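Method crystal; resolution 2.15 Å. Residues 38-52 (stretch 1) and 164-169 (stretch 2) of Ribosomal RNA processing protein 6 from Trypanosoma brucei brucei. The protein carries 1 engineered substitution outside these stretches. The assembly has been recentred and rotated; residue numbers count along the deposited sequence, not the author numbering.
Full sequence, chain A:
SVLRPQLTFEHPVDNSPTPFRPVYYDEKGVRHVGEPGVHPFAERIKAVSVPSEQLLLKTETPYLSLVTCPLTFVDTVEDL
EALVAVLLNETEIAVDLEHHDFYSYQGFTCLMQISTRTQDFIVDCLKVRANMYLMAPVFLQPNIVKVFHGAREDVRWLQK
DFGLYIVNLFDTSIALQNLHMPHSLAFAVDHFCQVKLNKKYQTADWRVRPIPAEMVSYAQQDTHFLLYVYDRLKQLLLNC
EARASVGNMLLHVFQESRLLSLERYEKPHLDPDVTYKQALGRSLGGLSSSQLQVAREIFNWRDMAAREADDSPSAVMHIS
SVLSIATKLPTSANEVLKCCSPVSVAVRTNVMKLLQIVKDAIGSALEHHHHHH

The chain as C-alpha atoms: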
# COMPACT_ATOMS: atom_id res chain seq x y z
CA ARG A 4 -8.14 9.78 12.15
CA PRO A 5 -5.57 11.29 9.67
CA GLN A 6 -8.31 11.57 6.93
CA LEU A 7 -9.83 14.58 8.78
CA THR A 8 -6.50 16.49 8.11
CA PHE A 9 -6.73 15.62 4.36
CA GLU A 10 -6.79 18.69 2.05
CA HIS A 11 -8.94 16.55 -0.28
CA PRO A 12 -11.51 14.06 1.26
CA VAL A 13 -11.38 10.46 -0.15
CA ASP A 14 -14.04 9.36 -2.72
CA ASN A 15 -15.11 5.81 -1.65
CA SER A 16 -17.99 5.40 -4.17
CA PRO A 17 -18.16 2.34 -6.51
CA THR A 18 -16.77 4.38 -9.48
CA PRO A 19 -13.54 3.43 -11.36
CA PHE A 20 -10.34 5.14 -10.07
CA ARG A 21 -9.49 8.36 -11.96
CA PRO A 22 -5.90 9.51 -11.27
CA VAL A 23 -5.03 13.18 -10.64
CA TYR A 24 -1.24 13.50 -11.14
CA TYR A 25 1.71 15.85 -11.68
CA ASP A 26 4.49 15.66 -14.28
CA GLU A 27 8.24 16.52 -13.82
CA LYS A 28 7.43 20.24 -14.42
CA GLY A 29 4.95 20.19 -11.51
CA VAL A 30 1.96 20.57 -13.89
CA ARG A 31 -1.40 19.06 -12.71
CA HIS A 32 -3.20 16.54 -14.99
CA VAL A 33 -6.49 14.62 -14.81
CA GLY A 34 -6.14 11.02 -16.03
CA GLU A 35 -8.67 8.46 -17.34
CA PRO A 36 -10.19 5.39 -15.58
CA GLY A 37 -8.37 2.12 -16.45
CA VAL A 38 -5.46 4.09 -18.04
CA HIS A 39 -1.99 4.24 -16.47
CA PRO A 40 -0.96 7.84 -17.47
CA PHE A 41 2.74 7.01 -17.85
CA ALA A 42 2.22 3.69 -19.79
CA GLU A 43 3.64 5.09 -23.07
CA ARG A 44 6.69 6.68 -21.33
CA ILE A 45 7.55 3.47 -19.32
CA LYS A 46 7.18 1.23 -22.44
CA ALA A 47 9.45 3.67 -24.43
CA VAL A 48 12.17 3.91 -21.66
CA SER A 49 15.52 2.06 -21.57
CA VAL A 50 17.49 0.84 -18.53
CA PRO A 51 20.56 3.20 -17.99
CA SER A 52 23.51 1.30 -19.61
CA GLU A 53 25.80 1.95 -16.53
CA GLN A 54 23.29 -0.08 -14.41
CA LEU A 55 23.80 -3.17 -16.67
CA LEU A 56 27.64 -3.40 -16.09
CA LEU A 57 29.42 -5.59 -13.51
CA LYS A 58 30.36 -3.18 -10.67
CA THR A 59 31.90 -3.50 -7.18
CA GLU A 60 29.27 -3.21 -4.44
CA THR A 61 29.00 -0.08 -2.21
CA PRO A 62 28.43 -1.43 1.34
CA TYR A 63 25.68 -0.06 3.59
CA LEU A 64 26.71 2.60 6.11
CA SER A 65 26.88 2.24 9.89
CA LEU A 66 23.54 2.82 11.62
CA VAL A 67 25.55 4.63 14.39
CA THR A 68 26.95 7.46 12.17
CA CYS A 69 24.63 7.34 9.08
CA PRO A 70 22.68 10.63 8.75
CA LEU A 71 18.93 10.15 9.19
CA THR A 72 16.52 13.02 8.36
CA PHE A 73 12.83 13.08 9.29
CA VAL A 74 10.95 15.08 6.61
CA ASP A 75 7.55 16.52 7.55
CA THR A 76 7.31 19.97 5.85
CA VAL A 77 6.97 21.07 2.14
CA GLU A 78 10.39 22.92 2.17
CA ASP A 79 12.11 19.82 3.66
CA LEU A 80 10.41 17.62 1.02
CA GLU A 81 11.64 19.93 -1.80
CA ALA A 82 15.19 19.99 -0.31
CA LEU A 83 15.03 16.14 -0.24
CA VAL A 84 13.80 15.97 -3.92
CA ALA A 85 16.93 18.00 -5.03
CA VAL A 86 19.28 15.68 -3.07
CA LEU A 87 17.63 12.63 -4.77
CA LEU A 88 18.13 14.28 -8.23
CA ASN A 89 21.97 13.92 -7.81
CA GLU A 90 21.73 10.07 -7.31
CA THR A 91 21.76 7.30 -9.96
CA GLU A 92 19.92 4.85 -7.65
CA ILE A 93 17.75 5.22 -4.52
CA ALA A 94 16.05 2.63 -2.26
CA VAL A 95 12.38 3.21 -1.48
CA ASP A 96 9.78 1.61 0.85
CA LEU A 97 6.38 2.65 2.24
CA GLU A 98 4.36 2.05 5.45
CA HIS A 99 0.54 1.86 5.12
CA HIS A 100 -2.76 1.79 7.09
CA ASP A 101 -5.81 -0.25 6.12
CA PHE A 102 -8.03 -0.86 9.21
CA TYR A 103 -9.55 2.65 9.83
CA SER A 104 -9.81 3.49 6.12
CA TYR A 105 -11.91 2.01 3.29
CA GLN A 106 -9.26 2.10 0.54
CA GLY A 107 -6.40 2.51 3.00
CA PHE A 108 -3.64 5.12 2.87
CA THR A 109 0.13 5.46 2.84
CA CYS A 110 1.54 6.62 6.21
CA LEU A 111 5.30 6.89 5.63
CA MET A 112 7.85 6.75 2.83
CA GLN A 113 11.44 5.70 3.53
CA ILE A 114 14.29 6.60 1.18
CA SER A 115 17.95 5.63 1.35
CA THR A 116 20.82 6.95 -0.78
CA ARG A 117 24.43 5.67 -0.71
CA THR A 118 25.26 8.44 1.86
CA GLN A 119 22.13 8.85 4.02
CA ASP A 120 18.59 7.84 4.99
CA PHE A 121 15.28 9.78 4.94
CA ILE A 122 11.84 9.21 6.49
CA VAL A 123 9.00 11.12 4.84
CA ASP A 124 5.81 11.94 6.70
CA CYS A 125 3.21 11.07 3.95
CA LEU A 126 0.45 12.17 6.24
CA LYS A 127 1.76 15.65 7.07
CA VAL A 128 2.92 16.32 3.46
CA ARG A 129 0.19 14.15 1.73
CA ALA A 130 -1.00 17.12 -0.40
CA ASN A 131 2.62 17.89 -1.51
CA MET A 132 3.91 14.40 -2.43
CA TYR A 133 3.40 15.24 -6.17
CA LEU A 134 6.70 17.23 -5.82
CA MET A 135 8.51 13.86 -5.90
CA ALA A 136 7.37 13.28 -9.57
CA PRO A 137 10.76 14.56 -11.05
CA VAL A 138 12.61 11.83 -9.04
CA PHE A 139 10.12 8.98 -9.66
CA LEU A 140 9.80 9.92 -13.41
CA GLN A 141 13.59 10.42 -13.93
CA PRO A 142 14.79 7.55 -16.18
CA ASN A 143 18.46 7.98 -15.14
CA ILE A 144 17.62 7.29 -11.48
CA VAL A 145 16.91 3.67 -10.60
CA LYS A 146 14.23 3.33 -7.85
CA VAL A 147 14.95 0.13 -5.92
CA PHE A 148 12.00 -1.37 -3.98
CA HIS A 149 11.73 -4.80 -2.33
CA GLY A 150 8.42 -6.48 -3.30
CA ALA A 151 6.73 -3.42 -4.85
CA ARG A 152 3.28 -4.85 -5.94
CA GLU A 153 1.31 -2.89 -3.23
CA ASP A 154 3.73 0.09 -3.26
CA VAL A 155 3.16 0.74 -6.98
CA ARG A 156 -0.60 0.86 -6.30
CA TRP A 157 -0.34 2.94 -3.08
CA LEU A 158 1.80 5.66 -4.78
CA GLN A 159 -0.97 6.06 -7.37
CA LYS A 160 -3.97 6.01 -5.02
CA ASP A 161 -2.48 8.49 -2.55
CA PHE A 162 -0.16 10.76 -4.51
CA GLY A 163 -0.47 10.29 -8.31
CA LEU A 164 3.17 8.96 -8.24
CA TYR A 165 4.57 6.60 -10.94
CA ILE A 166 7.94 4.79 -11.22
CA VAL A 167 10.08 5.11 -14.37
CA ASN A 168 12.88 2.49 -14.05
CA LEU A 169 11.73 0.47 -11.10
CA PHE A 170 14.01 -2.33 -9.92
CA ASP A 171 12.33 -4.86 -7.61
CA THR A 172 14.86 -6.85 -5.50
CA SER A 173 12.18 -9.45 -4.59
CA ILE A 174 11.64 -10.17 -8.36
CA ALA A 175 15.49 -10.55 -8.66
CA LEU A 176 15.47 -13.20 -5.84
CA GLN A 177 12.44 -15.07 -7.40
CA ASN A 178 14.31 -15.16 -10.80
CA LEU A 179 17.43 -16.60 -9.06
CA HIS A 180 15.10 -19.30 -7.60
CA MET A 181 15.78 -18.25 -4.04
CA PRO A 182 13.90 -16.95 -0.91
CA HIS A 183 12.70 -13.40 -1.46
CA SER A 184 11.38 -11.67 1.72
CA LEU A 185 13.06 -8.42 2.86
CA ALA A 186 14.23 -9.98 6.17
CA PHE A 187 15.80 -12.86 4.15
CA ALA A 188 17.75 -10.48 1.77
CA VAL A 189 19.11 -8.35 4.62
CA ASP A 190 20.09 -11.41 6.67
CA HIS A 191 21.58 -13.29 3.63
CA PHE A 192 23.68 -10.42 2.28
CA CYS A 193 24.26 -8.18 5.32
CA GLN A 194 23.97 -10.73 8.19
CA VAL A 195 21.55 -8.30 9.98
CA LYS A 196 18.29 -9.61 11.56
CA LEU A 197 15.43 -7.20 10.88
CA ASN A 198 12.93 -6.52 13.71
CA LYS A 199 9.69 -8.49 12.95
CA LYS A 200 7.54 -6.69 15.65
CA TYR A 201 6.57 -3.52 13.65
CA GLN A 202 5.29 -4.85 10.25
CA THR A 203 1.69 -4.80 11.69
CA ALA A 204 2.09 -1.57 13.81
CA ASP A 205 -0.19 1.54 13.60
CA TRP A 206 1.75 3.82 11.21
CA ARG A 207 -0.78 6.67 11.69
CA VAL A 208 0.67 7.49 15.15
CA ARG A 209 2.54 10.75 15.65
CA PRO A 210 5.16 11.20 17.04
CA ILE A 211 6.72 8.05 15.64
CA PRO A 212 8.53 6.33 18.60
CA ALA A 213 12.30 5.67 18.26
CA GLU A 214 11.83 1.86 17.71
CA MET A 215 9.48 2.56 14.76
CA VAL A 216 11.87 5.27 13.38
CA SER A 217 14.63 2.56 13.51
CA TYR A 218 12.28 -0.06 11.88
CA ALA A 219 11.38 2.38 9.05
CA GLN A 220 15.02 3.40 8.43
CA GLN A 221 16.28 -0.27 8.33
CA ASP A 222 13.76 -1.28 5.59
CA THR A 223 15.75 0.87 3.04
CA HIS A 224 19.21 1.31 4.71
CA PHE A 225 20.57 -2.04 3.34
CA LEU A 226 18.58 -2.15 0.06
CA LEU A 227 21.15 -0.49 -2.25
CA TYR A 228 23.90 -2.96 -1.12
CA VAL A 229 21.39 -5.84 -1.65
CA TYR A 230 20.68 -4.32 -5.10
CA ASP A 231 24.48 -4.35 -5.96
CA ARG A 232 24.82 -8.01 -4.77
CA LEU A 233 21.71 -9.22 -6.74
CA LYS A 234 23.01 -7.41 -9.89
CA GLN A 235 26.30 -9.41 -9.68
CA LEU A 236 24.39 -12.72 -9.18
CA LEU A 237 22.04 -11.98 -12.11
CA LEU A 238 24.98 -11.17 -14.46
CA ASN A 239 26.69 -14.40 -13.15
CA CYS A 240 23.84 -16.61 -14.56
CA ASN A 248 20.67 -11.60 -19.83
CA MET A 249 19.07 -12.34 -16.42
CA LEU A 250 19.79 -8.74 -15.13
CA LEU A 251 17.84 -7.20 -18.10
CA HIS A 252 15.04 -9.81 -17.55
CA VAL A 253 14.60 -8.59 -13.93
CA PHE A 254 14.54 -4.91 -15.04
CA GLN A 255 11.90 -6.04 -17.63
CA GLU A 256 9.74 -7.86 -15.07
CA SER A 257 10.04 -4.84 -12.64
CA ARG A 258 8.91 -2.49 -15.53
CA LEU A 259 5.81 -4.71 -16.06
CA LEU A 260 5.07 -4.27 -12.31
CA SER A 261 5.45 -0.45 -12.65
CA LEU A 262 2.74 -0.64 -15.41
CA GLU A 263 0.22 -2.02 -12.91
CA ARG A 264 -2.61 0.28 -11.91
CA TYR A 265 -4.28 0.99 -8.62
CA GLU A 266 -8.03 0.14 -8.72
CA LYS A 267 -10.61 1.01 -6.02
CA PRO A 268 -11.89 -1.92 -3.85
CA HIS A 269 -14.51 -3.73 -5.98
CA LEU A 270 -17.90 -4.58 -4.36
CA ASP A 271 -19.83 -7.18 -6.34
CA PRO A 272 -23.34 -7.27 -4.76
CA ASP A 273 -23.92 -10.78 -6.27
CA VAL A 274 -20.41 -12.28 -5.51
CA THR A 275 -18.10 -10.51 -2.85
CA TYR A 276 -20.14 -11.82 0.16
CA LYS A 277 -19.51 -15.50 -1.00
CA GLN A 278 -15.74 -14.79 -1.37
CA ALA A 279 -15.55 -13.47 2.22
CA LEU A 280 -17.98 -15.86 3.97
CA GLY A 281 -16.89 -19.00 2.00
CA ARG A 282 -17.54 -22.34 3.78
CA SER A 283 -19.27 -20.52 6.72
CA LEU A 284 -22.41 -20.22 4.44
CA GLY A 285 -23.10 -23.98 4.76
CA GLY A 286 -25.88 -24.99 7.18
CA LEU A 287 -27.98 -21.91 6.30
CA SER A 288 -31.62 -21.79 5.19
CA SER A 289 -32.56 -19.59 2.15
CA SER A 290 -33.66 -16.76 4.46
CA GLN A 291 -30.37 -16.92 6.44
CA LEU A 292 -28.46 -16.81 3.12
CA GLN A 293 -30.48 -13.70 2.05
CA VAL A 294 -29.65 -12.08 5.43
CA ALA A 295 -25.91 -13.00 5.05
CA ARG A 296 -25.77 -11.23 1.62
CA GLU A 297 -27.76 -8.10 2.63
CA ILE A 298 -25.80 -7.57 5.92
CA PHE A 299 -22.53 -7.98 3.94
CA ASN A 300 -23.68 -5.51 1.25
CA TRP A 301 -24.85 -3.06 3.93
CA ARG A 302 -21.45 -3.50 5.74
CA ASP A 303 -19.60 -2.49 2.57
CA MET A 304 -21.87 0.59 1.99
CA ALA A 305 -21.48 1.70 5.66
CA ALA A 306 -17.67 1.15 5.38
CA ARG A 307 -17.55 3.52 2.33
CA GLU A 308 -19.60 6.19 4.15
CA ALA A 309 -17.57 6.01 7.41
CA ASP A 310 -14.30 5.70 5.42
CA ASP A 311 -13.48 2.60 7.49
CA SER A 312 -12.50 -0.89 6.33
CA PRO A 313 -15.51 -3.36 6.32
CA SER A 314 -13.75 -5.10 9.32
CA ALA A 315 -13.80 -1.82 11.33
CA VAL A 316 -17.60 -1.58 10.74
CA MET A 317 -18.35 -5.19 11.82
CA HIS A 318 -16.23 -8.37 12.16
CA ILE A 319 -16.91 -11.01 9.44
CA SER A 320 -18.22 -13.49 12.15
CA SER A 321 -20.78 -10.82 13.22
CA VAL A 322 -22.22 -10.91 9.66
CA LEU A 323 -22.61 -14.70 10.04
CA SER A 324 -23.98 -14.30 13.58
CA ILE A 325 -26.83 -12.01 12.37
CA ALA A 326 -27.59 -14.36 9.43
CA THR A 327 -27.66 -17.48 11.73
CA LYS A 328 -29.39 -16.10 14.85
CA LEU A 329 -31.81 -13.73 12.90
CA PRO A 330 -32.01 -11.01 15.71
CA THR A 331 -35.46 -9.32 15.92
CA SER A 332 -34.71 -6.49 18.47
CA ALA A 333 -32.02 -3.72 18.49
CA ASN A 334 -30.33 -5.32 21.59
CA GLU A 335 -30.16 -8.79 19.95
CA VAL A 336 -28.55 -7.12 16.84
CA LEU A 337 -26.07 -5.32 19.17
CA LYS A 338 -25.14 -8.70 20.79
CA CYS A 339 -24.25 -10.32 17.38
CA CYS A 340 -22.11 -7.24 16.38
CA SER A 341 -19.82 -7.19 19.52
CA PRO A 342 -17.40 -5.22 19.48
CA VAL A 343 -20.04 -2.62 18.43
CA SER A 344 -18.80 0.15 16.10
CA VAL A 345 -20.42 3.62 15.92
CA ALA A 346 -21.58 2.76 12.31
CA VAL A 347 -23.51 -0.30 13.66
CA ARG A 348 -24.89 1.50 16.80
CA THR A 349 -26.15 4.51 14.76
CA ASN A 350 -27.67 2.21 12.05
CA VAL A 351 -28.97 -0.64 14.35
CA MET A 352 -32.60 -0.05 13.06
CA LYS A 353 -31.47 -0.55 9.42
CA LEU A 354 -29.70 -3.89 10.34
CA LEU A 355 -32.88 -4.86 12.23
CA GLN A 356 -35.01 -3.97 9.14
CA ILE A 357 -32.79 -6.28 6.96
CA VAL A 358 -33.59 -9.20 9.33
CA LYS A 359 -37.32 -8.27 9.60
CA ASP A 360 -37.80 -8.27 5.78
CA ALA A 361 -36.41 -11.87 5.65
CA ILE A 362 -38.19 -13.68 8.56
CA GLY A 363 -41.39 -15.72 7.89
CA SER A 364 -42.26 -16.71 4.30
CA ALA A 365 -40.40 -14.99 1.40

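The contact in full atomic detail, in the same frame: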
# COMPACT_ATOMS: atom_id res chain seq x y z
N VAL A 38 -6.62 3.66 -17.26
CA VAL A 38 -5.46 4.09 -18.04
C VAL A 38 -4.34 4.54 -17.09
O VAL A 38 -4.49 5.46 -16.29
CB VAL A 38 -5.82 5.19 -19.09
CG1 VAL A 38 -4.59 5.62 -19.91
CG2 VAL A 38 -6.96 4.75 -20.03
N HIS A 39 -3.19 3.87 -17.20
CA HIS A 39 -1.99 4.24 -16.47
C HIS A 39 -1.44 5.45 -17.27
O HIS A 39 -1.14 5.29 -18.45
CB HIS A 39 -1.02 3.06 -16.53
CG HIS A 39 0.22 3.22 -15.71
ND1 HIS A 39 1.11 4.26 -15.93
CD2 HIS A 39 0.73 2.39 -14.77
CE1 HIS A 39 2.12 4.03 -15.12
NE2 HIS A 39 1.93 2.92 -14.39
N PRO A 40 -1.34 6.66 -16.67
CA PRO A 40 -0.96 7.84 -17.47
C PRO A 40 0.49 7.89 -17.94
O PRO A 40 0.81 8.67 -18.83
CB PRO A 40 -1.34 9.01 -16.57
CG PRO A 40 -1.29 8.48 -15.20
CD PRO A 40 -1.69 7.05 -15.28
N PHE A 41 1.35 7.06 -17.38
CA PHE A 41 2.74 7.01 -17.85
C PHE A 41 3.05 5.70 -18.62
O PHE A 41 4.21 5.39 -18.84
CB PHE A 41 3.71 7.26 -16.68
CG PHE A 41 3.69 8.70 -16.27
CD1 PHE A 41 4.33 9.68 -17.02
CD2 PHE A 41 2.97 9.10 -15.14
CE1 PHE A 41 4.26 11.03 -16.66
CE2 PHE A 41 2.93 10.44 -14.76
CZ PHE A 41 3.55 11.40 -15.53
N ALA A 42 2.02 4.96 -19.08
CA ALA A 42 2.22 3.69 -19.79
C ALA A 42 3.10 3.81 -21.02
O ALA A 42 4.04 3.04 -21.16
CB ALA A 42 0.88 3.03 -20.14
N GLU A 43 2.87 4.83 -21.85
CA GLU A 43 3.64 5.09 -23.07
C GLU A 43 5.10 5.47 -22.75
O GLU A 43 6.01 4.99 -23.41
CB GLU A 43 2.97 6.18 -23.94
CG GLU A 43 1.54 5.88 -24.31
CD GLU A 43 0.46 6.41 -23.38
OE1 GLU A 43 0.74 6.67 -22.19
OE2 GLU A 43 -0.70 6.54 -23.86
N ARG A 44 5.32 6.31 -21.72
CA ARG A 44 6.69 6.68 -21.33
C ARG A 44 7.49 5.47 -20.79
O ARG A 44 8.64 5.28 -21.20
CB ARG A 44 6.69 7.84 -20.34
CG ARG A 44 8.02 8.56 -20.28
CD ARG A 44 7.99 9.72 -19.32
NE ARG A 44 7.18 10.85 -19.79
CZ ARG A 44 6.95 11.93 -19.06
NH1 ARG A 44 7.47 12.04 -17.85
NH2 ARG A 44 6.19 12.91 -19.54
N ILE A 45 6.89 4.65 -19.89
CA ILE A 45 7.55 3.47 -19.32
C ILE A 45 7.88 2.42 -20.41
O ILE A 45 8.97 1.83 -20.41
CB ILE A 45 6.73 2.88 -18.13
CG1 ILE A 45 6.58 3.91 -16.96
CG2 ILE A 45 7.32 1.54 -17.65
CD1 ILE A 45 5.63 3.48 -15.79
N LYS A 46 6.95 2.19 -21.35
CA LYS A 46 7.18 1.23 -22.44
C LYS A 46 8.22 1.74 -23.45
O LYS A 46 8.80 0.93 -24.15
CB LYS A 46 5.87 0.85 -23.14
CG LYS A 46 4.91 0.06 -22.24
CD LYS A 46 3.52 0.10 -22.75
CE LYS A 46 2.58 -0.65 -21.84
NZ LYS A 46 1.16 -0.55 -22.32
N ALA A 47 8.46 3.06 -23.53
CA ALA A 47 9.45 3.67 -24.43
C ALA A 47 10.80 3.96 -23.72
O ALA A 47 11.67 4.57 -24.33
CB ALA A 47 8.89 4.96 -24.99
N VAL A 48 10.97 3.56 -22.43
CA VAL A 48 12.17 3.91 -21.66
C VAL A 48 13.15 2.74 -21.54
O VAL A 48 12.74 1.60 -21.32
CB VAL A 48 11.78 4.52 -20.27
CG1 VAL A 48 12.26 3.70 -19.08
CG2 VAL A 48 12.25 5.97 -20.17
N SER A 49 14.45 3.05 -21.67
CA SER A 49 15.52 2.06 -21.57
C SER A 49 16.11 2.06 -20.16
O SER A 49 16.02 3.06 -19.45
CB SER A 49 16.65 2.39 -22.55
OG SER A 49 16.17 2.71 -23.84
N VAL A 50 16.76 0.96 -19.80
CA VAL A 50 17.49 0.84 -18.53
C VAL A 50 18.81 1.64 -18.75
O VAL A 50 19.43 1.48 -19.81
CB VAL A 50 17.81 -0.65 -18.20
CG1 VAL A 50 18.50 -0.77 -16.85
CG2 VAL A 50 16.56 -1.53 -18.27
N PRO A 51 19.27 2.49 -17.79
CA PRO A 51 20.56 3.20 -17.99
C PRO A 51 21.70 2.18 -18.13
O PRO A 51 21.88 1.33 -17.26
CB PRO A 51 20.70 4.07 -16.73
CG PRO A 51 19.33 4.10 -16.09
CD PRO A 51 18.69 2.80 -16.46
N SER A 52 22.43 2.24 -19.26
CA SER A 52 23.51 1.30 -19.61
C SER A 52 24.55 1.06 -18.49
O SER A 52 25.00 -0.08 -18.34
CB SER A 52 24.20 1.72 -20.91
OG SER A 52 24.87 2.97 -20.76
N LEU A 164 1.75 9.26 -7.98
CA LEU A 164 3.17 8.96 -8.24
C LEU A 164 3.36 7.64 -9.00
O LEU A 164 2.72 6.63 -8.69
CB LEU A 164 4.03 9.01 -6.95
CG LEU A 164 4.19 10.40 -6.31
CD1 LEU A 164 4.90 10.33 -4.96
CD2 LEU A 164 4.93 11.33 -7.23
N TYR A 165 4.25 7.68 -10.01
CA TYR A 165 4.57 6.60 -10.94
C TYR A 165 6.09 6.43 -11.12
O TYR A 165 6.83 7.43 -11.22
CB TYR A 165 3.90 6.88 -12.30
CG TYR A 165 2.40 7.03 -12.20
CD1 TYR A 165 1.81 8.27 -11.94
CD2 TYR A 165 1.56 5.93 -12.38
CE1 TYR A 165 0.43 8.41 -11.84
CE2 TYR A 165 0.18 6.07 -12.32
CZ TYR A 165 -0.38 7.30 -12.01
OH TYR A 165 -1.74 7.43 -11.93
N ILE A 166 6.53 5.16 -11.18
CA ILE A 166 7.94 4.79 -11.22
C ILE A 166 8.46 4.46 -12.63
O ILE A 166 8.05 3.48 -13.24
CB ILE A 166 8.24 3.65 -10.21
CG1 ILE A 166 7.50 3.86 -8.87
CG2 ILE A 166 9.75 3.56 -9.96
CD1 ILE A 166 7.07 2.52 -8.15
N VAL A 167 9.38 5.29 -13.11
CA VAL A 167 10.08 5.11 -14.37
C VAL A 167 11.43 4.50 -13.94
O VAL A 167 12.17 5.11 -13.17
CB VAL A 167 10.24 6.45 -15.15
CG1 VAL A 167 11.17 6.29 -16.35
CG2 VAL A 167 8.88 6.99 -15.60
N ASN A 168 11.70 3.28 -14.38
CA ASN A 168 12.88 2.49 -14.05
C ASN A 168 12.89 1.99 -12.60
O ASN A 168 13.78 2.28 -11.79
CB ASN A 168 14.19 3.16 -14.44
CG ASN A 168 14.53 2.87 -15.88
OD1 ASN A 168 14.16 1.82 -16.44
ND2 ASN A 168 15.21 3.79 -16.51
N LEU A 169 11.87 1.18 -12.33
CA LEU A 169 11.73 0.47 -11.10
C LEU A 169 12.63 -0.75 -11.18
O LEU A 169 12.75 -1.37 -12.25
CB LEU A 169 10.25 -0.01 -10.93
CG LEU A 169 9.95 -1.02 -9.79
CD1 LEU A 169 10.08 -0.37 -8.44
CD2 LEU A 169 8.57 -1.63 -9.93

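How does the chain from L164 to Y165 come to meet the first stretch? L164 takes no part: its CA-to-CB bond points away and its side chain stays out of contact. One residue later the direction reverses. Y165 points its CA-to-CB bond toward the first stretch, and it loses more surface to this contact than any other residue here. Its ring lies against the side chains of three consecutive residues, H39, P40 and F41. The imidazole comes within 3.4 Å, measured from H39 CE1 to Y165 CD2, with the tyrosine's CE2 over one face of the histidine ring. The two planes are inclined at 55°, so the pair is oblique. F41 meets the same ring from its own edge, F41 CD2 lying 3.5 Å from Y165 CD1, again with oblique planes, at 53°. P40 lies near the hydroxyl end of the tyrosine: P40 CG is 3.5 Å from Y165 CZ, and P40 CD is 3.4 Å from Y165 OH.

What lets three neighbours in sequence reach one ring? The chain folds there into a type I beta turn from H39 to A42, closed by a backbone hydrogen bond from A42 N to H39 O at 3.2 Å. The imidazole also folds back on its own stretch, where H39 ND1 accepts a hydrogen bond of 3.2 Å from F41 N. H39 NE2 is satisfied elsewhere in the structure. With both nitrogens engaged, the histidine ring is held in place beside the tyrosine. F41 is the N-cap residue of the short helix that follows, and its O accepts a 3.0 Å hydrogen bond from I45 N.

What do I166 and V167 contribute beyond the tyrosine? I166 turns its CA-to-CB bond away, and its nearest approach is through the backbone: I166 O lies 3.5 Å from I45 CD1, a contact of a carbonyl with a methyl group. V167 supplies an apolar side chain instead. Its two methyls meet different residues, V167 CG2 lying 4.1 Å from I45 CG1 and V167 CG1 lying 3.9 Å from V48 CG1. I45 belongs to the helix, whereas V48 follows it, so this valine packs across the place where the helix gives way to loop.

How is the far end of the contact fastened? N168 points its CA-to-CB bond toward the first stretch and makes the one hydrogen bond between the two: N168 ND2 donates to S49 O at 3.1 Å, with a nearly straight N-H...O angle of 171°. Because the acceptor is a backbone carbonyl, S49 can take part while its own side chain points away. The amide is also packed among its neighbours, with N168 OD1 3.8 Å from V48 CG1 and N168 ND2 3.6 Å from P51 CD. The contact thus passes from aromatic packing at Y165, through aliphatic packing at V167, to a directional polar bond at N168.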